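Side-chain contact in TbpB (Actinobacillus pleuropneumoniae, PDB 3HOL), which probably binds host transferrin as the lipoprotein component of a bacterial receptor for iron acquisition: residues 239-242 / 243-246. Numbering follows the deposited sequence.
Sequences YGPK and AEEM
E244 bends its carboxylate back over the turn it follows, and OE1 accepts the backbone N-H of K242, with 2.8 Å between K242 N and E244 OE1. The N-H comes to the syn side of the carboxylate, 34° out of its plane. The sharp bend at chi2 (92°) folds the glutamate chain back so that its acid reaches this amide, two residues earlier. OE1 also lies close over the peptide between G240 and P241, 3.0 Å from G240 C, while the proline ring meets it through CD at 3.7 Å.

Backbone bonds close the hairpin. G240 to A243 form a type I beta turn, sealed by A243 N to G240 O (3.0 Å). P241 suits its second position, since its ring already fixes phi near -57°. G240 suits its positive phi, and having no CB it leaves room for E244 OE1 and for the carbonyl O of Y239. A243 takes a left-handed backbone conformation, unusual for a residue with a CB; its small methyl suits the packing against L114 and P115.

This hairpin joins strands 231-239 and 245-251 of a lobe's beta barrel. Y239 and E245 are a hydrogen-bonded antiparallel pair, with Y239 N to E245 O at 2.9 Å and E245 N to Y239 O at 3.1 Å; E244 and E245 together face Y239, a classic beta bulge.

Y239 and E245 share a sheet face, both buried: Y239 OH bonds R206, and the E245 carboxylate takes the backbone amides of Q82 and Y83.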
ATOM      1  N   TYR A 239      -1.688   5.629  -6.570  1.00  8.54           N
ATOM      2  CA  TYR A 239      -1.140   4.452  -7.231  1.00  8.17           C
ATOM      3  C   TYR A 239      -0.200   4.904  -8.369  1.00  8.61           C
ATOM      4  O   TYR A 239      -0.282   6.030  -8.850  1.00  8.49           O
ATOM      5  CB  TYR A 239      -2.269   3.626  -7.825  1.00  7.87           C
ATOM      6  CG  TYR A 239      -3.277   3.064  -6.830  1.00  7.08           C
ATOM      7  CD1 TYR A 239      -3.165   1.754  -6.374  1.00  6.89           C
ATOM      8  CD2 TYR A 239      -4.372   3.823  -6.404  1.00  9.03           C
ATOM      9  CE1 TYR A 239      -4.102   1.203  -5.494  1.00  9.73           C
ATOM     10  CE2 TYR A 239      -5.335   3.285  -5.509  1.00  8.17           C
ATOM     11  CZ  TYR A 239      -5.189   1.956  -5.072  1.00  8.94           C
ATOM     12  OH  TYR A 239      -6.103   1.371  -4.205  1.00  6.91           O
ATOM     13  N   GLY A 240       0.647   4.009  -8.852  1.00  8.45           N
ATOM     14  CA  GLY A 240       1.805   4.454  -9.636  1.00  8.79           C
ATOM     15  C   GLY A 240       2.949   4.702  -8.676  1.00  9.82           C
ATOM     16  O   GLY A 240       2.728   5.209  -7.561  1.00 10.26           O
ATOM     17  N   PRO A 241       4.194   4.383  -9.093  1.00  9.53           N
ATOM     18  CA  PRO A 241       5.304   4.493  -8.146  1.00  9.76           C
ATOM     19  C   PRO A 241       5.472   5.880  -7.530  1.00  9.18           C
ATOM     20  O   PRO A 241       5.969   5.967  -6.432  1.00  9.03           O
ATOM     21  CB  PRO A 241       6.551   4.188  -9.006  1.00 10.34           C
ATOM     22  CG  PRO A 241       6.015   3.363 -10.167  1.00 12.02           C
ATOM     23  CD  PRO A 241       4.583   3.748 -10.378  1.00  9.26           C
ATOM     24  N   LYS A 242       5.071   6.919  -8.260  1.00  8.80           N
ATOM     25  CA  LYS A 242       5.165   8.304  -7.816  1.00  9.15           C
ATOM     26  C   LYS A 242       3.794   8.998  -7.683  1.00  8.09           C
ATOM     27  O   LYS A 242       3.689  10.225  -7.876  1.00  8.08           O
ATOM     28  CB  LYS A 242       6.076   9.098  -8.758  1.00  9.58           C
ATOM     29  CG  LYS A 242       7.487   8.560  -8.840  1.00 13.82           C
ATOM     30  CD  LYS A 242       8.162   9.246 -10.002  1.00 18.20           C
ATOM     31  CE  LYS A 242       9.501   8.599 -10.303  1.00 24.93           C
ATOM     32  NZ  LYS A 242      10.512   9.214  -9.484  1.00 27.41           N
ATOM     33  N   ALA A 243       2.743   8.227  -7.363  1.00  7.76           N
ATOM     34  CA  ALA A 243       1.388   8.807  -7.181  1.00  7.26           C
ATOM     35  C   ALA A 243       0.872   9.524  -8.464  1.00  8.41           C
ATOM     36  O   ALA A 243       0.186  10.545  -8.402  1.00  7.85           O
ATOM     37  CB  ALA A 243       1.347   9.742  -5.938  1.00  7.37           C
ATOM     38  N   GLU A 244       1.209   8.954  -9.622  1.00  7.30           N
ATOM     39  CA  GLU A 244       0.697   9.432 -10.891  1.00  8.21           C
ATOM     40  C   GLU A 244      -0.847   9.478 -10.928  1.00  7.28           C
ATOM     41  O   GLU A 244      -1.394  10.321 -11.578  1.00  6.39           O
ATOM     42  CB  GLU A 244       1.188   8.528 -12.028  1.00  9.04           C
ATOM     43  CG  GLU A 244       2.722   8.642 -12.307  1.00 10.72           C
ATOM     44  CD  GLU A 244       3.592   7.651 -11.561  1.00 13.49           C
ATOM     45  OE1 GLU A 244       3.277   7.159 -10.450  1.00 10.17           O
ATOM     46  OE2 GLU A 244       4.676   7.381 -12.076  1.00 11.52           O
ATOM     47  N   GLU A 245      -1.517   8.573 -10.213  1.00  6.89           N
ATOM     48  CA  GLU A 245      -2.966   8.400 -10.337  1.00  7.14           C
ATOM     49  C   GLU A 245      -3.546   8.152  -8.938  1.00  7.15           C
ATOM     50  O   GLU A 245      -2.780   7.929  -7.958  1.00  7.55           O
ATOM     51  CB  GLU A 245      -3.276   7.209 -11.282  1.00  7.13           C
ATOM     52  CG  GLU A 245      -2.840   7.531 -12.761  1.00  8.70           C
ATOM     53  CD  GLU A 245      -2.926   6.349 -13.664  1.00  9.29           C
ATOM     54  OE1 GLU A 245      -3.564   5.334 -13.309  1.00  7.77           O
ATOM     55  OE2 GLU A 245      -2.328   6.416 -14.733  1.00  8.66           O
ATOM     56  N   MET A 246      -4.878   8.242  -8.829  1.00  6.63           N
ATOM     57  CA  MET A 246      -5.533   8.047  -7.535  1.00  6.23           C
ATOM     58  C   MET A 246      -6.892   7.397  -7.778  1.00  6.03           C
ATOM     59  O   MET A 246      -7.489   7.545  -8.862  1.00  6.45           O
ATOM     60  CB  MET A 246      -5.678   9.384  -6.775  1.00  5.47           C
ATOM     61  CG  MET A 246      -6.487  10.423  -7.587  1.00  9.37           C
ATOM     62  SD  MET A 246      -6.809  11.947  -6.645  1.00 16.96           S
ATOM     63  CE  MET A 246      -8.251  11.424  -5.604  1.00 16.93           C
TER